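Local coordinates for mandelate racemase/muconate lactonizing enzyme family protein (Sorangium cellulosum, PDB 3S5S) that is of unassigned function but belongs to the mandelate racemase/muconate lactonizing enzyme family, whose members join a capping domain to a modified beta/alpha barrel, at residues T132-D137 with V322-P327; M158-L163 with R342-S347. One frame throughout, in Å; residues are numbered along the deposited sequence.

Contact 1: residues T132-D137 with V322-P327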
# COMPACT_ATOMS: atom_id res chain seq x y z
N THR A 132 -17.99 6.10 -1.95
CA THR A 132 -18.22 6.23 -3.38
C THR A 132 -18.53 7.68 -3.80
O THR A 132 -18.87 7.91 -4.95
CB THR A 132 -19.40 5.32 -3.89
OG1 THR A 132 -20.53 5.45 -3.02
CG2 THR A 132 -18.95 3.84 -4.00
N ALA A 133 -18.41 8.63 -2.87
CA ALA A 133 -18.71 10.02 -3.14
C ALA A 133 -17.53 10.90 -2.80
O ALA A 133 -16.87 10.70 -1.75
CB ALA A 133 -19.91 10.43 -2.32
N LEU A 134 -17.24 11.90 -3.64
CA LEU A 134 -16.22 12.93 -3.25
C LEU A 134 -16.74 14.30 -3.55
O LEU A 134 -17.65 14.43 -4.33
CB LEU A 134 -14.85 12.73 -3.90
CG LEU A 134 -14.09 11.41 -3.73
CD1 LEU A 134 -12.93 11.36 -4.69
CD2 LEU A 134 -13.59 11.16 -2.27
N THR A 135 -16.18 15.31 -2.88
CA THR A 135 -16.51 16.70 -3.13
C THR A 135 -15.25 17.41 -3.61
O THR A 135 -14.25 17.44 -2.89
CB THR A 135 -17.06 17.34 -1.88
OG1 THR A 135 -18.31 16.73 -1.61
CG2 THR A 135 -17.30 18.84 -2.03
N THR A 136 -15.30 17.95 -4.83
CA THR A 136 -14.11 18.59 -5.44
C THR A 136 -14.04 20.10 -5.25
O THR A 136 -15.06 20.76 -5.22
CB THR A 136 -13.91 18.19 -6.97
OG1 THR A 136 -12.63 18.63 -7.44
CG2 THR A 136 -15.07 18.65 -7.87
N ASP A 137 -12.84 20.64 -5.08
CA ASP A 137 -12.64 22.07 -5.25
C ASP A 137 -12.67 22.39 -6.75
O ASP A 137 -12.77 21.47 -7.58
CB ASP A 137 -11.33 22.55 -4.60
CG ASP A 137 -10.08 22.05 -5.30
OD1 ASP A 137 -10.05 21.88 -6.54
OD2 ASP A 137 -9.08 21.84 -4.62
N VAL A 322 -9.84 17.24 -2.10
CA VAL A 322 -10.04 16.67 -3.39
C VAL A 322 -9.96 17.77 -4.46
O VAL A 322 -10.72 18.75 -4.45
CB VAL A 322 -11.39 15.94 -3.38
CG1 VAL A 322 -11.68 15.32 -4.74
CG2 VAL A 322 -11.42 14.90 -2.23
N ASP A 323 -9.05 17.62 -5.40
CA ASP A 323 -8.84 18.62 -6.43
C ASP A 323 -8.87 17.93 -7.80
O ASP A 323 -7.80 17.75 -8.44
CB ASP A 323 -7.46 19.27 -6.21
CG ASP A 323 -7.10 20.27 -7.31
OD1 ASP A 323 -7.98 20.97 -7.88
OD2 ASP A 323 -5.92 20.36 -7.62
N LEU A 324 -10.08 17.53 -8.22
CA LEU A 324 -10.31 16.69 -9.41
C LEU A 324 -11.24 17.35 -10.42
O LEU A 324 -12.32 16.83 -10.73
CB LEU A 324 -10.90 15.35 -8.98
CG LEU A 324 -9.98 14.52 -8.08
CD1 LEU A 324 -10.68 13.21 -7.63
CD2 LEU A 324 -8.55 14.27 -8.74
N ASP A 325 -10.82 18.49 -10.93
CA ASP A 325 -11.78 19.40 -11.56
C ASP A 325 -11.47 19.73 -13.05
O ASP A 325 -12.11 20.61 -13.62
CB ASP A 325 -11.75 20.72 -10.78
CG ASP A 325 -10.41 21.43 -10.93
OD1 ASP A 325 -9.42 20.74 -11.25
OD2 ASP A 325 -10.33 22.66 -10.77
N THR A 326 -10.48 19.05 -13.62
CA THR A 326 -10.01 19.28 -14.97
C THR A 326 -11.06 18.95 -16.07
O THR A 326 -11.14 19.68 -17.07
CB THR A 326 -8.58 18.64 -15.25
OG1 THR A 326 -8.61 17.21 -15.16
CG2 THR A 326 -7.51 19.15 -14.22
N PRO A 327 -11.91 17.91 -15.87
CA PRO A 327 -12.95 17.68 -16.89
C PRO A 327 -13.87 18.89 -17.07
O PRO A 327 -14.44 19.07 -18.16
CB PRO A 327 -13.72 16.48 -16.35
CG PRO A 327 -12.69 15.73 -15.60
CD PRO A 327 -11.92 16.82 -14.89
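T136 and D137 meet V322 and L324 where strand 133-140 breaks its regular run just after T135 and passes the loop that follows strand 319-322, and the contact shows how a few well-placed polar atoms can seal a seam between strands. The amide of D137 donates to V322 O (N to O 2.9 Å) in an almost straight bond, 172° at the hydrogen. Beside it, the hydroxyl of T136 is held from two directions: OG1 accepts the amide of L324 (2.9 Å from its N) and donates to D137 O, reaching that oxygen in the carbonyl plane on a lone pair. With OG1 swung anti to the backbone nitrogen (chi1 -169°), the two bonds fix the rotation of the hydroxyl group, and the one from L324 N ties the loop to the strand. Alongside, the carboxylates of D137 and D323 are turned about 51° against each other, with the two OD1 atoms only 2.6 Å apart; D323 OD2 is engaged by a salt bridge to K164.

Packing is looser toward the start of the strand, around L134, which sends CD1 to V322 CG1 (4.2 Å) and L324 CD1 (4.1 Å); helix 303-316 adds A314 against L134. On the solvent side the CB of exposed T135 leaves its CA away from the loop, although T135 O rests 3.3 Å from V322 CB. Strand 133-140 opens the series of parallel strands and 319-322 ends it, so this junction of first and last strands is the closure of the barrel, as in the modified TIM barrel of the enolase superfamily.

Contact 2: residues M158-L163 with R342-S347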
# COMPACT_ATOMS: atom_id res chain seq x y z
N MET A 158 -22.62 27.41 -8.06
CA MET A 158 -22.75 26.00 -8.44
C MET A 158 -22.59 25.06 -7.24
O MET A 158 -22.91 23.86 -7.35
CB MET A 158 -21.73 25.58 -9.51
CG MET A 158 -22.05 26.01 -10.93
SD MET A 158 -23.54 25.28 -11.60
CE MET A 158 -23.76 26.39 -12.94
N GLY A 159 -22.06 25.59 -6.13
CA GLY A 159 -21.95 24.88 -4.87
C GLY A 159 -20.56 24.65 -4.36
O GLY A 159 -20.36 23.86 -3.43
N PHE A 160 -19.59 25.33 -4.96
CA PHE A 160 -18.20 25.04 -4.64
C PHE A 160 -17.82 25.81 -3.40
O PHE A 160 -17.77 27.03 -3.44
CB PHE A 160 -17.24 25.35 -5.82
CG PHE A 160 -17.33 24.36 -6.96
CD1 PHE A 160 -16.47 23.30 -7.03
CD2 PHE A 160 -18.28 24.51 -7.96
CE1 PHE A 160 -16.54 22.40 -8.08
CE2 PHE A 160 -18.36 23.62 -9.00
CZ PHE A 160 -17.48 22.56 -9.08
N ARG A 161 -17.55 25.07 -2.32
CA ARG A 161 -17.14 25.62 -1.03
C ARG A 161 -15.60 25.66 -0.92
O ARG A 161 -15.06 26.25 0.03
CB ARG A 161 -17.71 24.78 0.11
CG ARG A 161 -19.28 24.90 0.32
CD ARG A 161 -19.60 25.78 1.56
NE ARG A 161 -20.98 26.28 1.58
CZ ARG A 161 -21.34 27.44 2.14
NH1 ARG A 161 -20.43 28.22 2.73
NH2 ARG A 161 -22.62 27.83 2.10
N ALA A 162 -14.90 25.07 -1.88
CA ALA A 162 -13.45 25.13 -1.85
C ALA A 162 -12.93 25.65 -3.18
O ALA A 162 -13.30 25.15 -4.24
CB ALA A 162 -12.85 23.79 -1.51
N LEU A 163 -12.09 26.69 -3.13
CA LEU A 163 -11.49 27.24 -4.33
C LEU A 163 -9.98 27.21 -4.26
O LEU A 163 -9.39 27.67 -3.28
CB LEU A 163 -11.95 28.67 -4.52
CG LEU A 163 -13.46 28.85 -4.49
CD1 LEU A 163 -13.72 30.31 -4.51
CD2 LEU A 163 -14.11 28.13 -5.67
N ARG A 342 -21.92 16.44 -10.18
CA ARG A 342 -23.01 17.39 -9.91
C ARG A 342 -22.38 18.59 -9.21
O ARG A 342 -22.37 18.68 -8.00
CB ARG A 342 -24.19 16.76 -9.10
CG ARG A 342 -25.12 15.82 -9.92
CD ARG A 342 -25.48 14.44 -9.27
NE ARG A 342 -26.06 14.47 -7.91
CZ ARG A 342 -25.47 13.96 -6.81
NH1 ARG A 342 -24.26 13.37 -6.90
NH2 ARG A 342 -26.09 14.04 -5.63
N GLY A 343 -21.85 19.50 -10.01
CA GLY A 343 -21.09 20.64 -9.47
C GLY A 343 -19.83 20.07 -8.86
O GLY A 343 -19.10 19.38 -9.54
N PRO A 344 -19.61 20.30 -7.55
CA PRO A 344 -18.48 19.77 -6.77
C PRO A 344 -18.59 18.29 -6.42
O PRO A 344 -17.60 17.68 -6.03
CB PRO A 344 -18.50 20.60 -5.49
CG PRO A 344 -19.84 21.24 -5.40
CD PRO A 344 -20.47 21.23 -6.78
N ALA A 345 -19.77 17.71 -6.57
CA ALA A 345 -20.05 16.37 -6.10
C ALA A 345 -19.68 15.35 -7.21
O ALA A 345 -20.07 15.50 -8.38
CB ALA A 345 -21.54 16.27 -5.71
N LEU A 346 -18.89 14.34 -6.83
CA LEU A 346 -18.48 13.27 -7.71
C LEU A 346 -19.04 12.02 -7.11
O LEU A 346 -18.88 11.78 -5.91
CB LEU A 346 -16.96 13.17 -7.72
CG LEU A 346 -16.28 14.47 -8.14
CD1 LEU A 346 -14.73 14.34 -8.14
CD2 LEU A 346 -16.81 14.93 -9.52
N SER A 347 -19.76 11.26 -7.91
CA SER A 347 -20.35 10.03 -7.38
C SER A 347 -19.82 8.84 -8.18
O SER A 347 -19.69 8.95 -9.39
CB SER A 347 -21.87 10.10 -7.47
OG SER A 347 -22.35 8.77 -7.61
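Residues G343 and P344 form the corner of a type II' turn from R342 to A345, and this corner is set against M158, G159 and F160, where the backbone leaves helix 146-158 and, at G159, turns to a positive phi of 118°. The turn joins strands 340-342 and 345-347 into a tight beta hairpin, closed by reciprocal backbone hydrogen bonds between R342 and A345, at the edge of the barrel sheet. What it leans on is the link from helix to strand in the beta/alpha barrel, and the case illustrates how a hairpin tip can dock without any hydrogen bond to the 158-163 segment.

F160 and P344 carry the contact. The CG of F160 stands anti to its own carbonyl carbon (chi1 -73°), which carries the ring to the proline. P344 CB sits over one ring face, offset toward the rim, in a CH-pi contact 4.0 Å from the centroid and 24° off the normal. The far end of the ring reaches the peptide joining the two turn residues, with CZ of F160 3.4 Å from G343 C. F160 is also backed by A155 of the helix and by T136 and I138 of strand 133-140, so this buried ring links three elements. The CG and CD carbons of the proline meet backbone oxygens at the more open surface: P344 CD lies 3.6 Å from M158 O, and P344 CG comes within 3.3 Å of G159 O.

The two contacts lie on the same side of the chain's centre, their own centres about 7 Å apart. Contact 1 includes strand 133-140, and the segments of contact 2 reach its two sheet neighbours, 162-166 and 345-347. Contact 1 is buried, about 10 Å from the centre of the chain; contact 2 is a surface contact, about 17 Å out. Their chemistry follows: hydrogen bonds and acidic side chains beside a loose patch of leucine and valine inside, a proline against an aromatic face and carbonyl oxygens outside. Probable backbone hydrogen bonds, T136 N to P344 O (2.6 Å) and L134 O to L346 N (2.8 Å), bind contact 2's hairpin to the barrel-closing strand of contact 1.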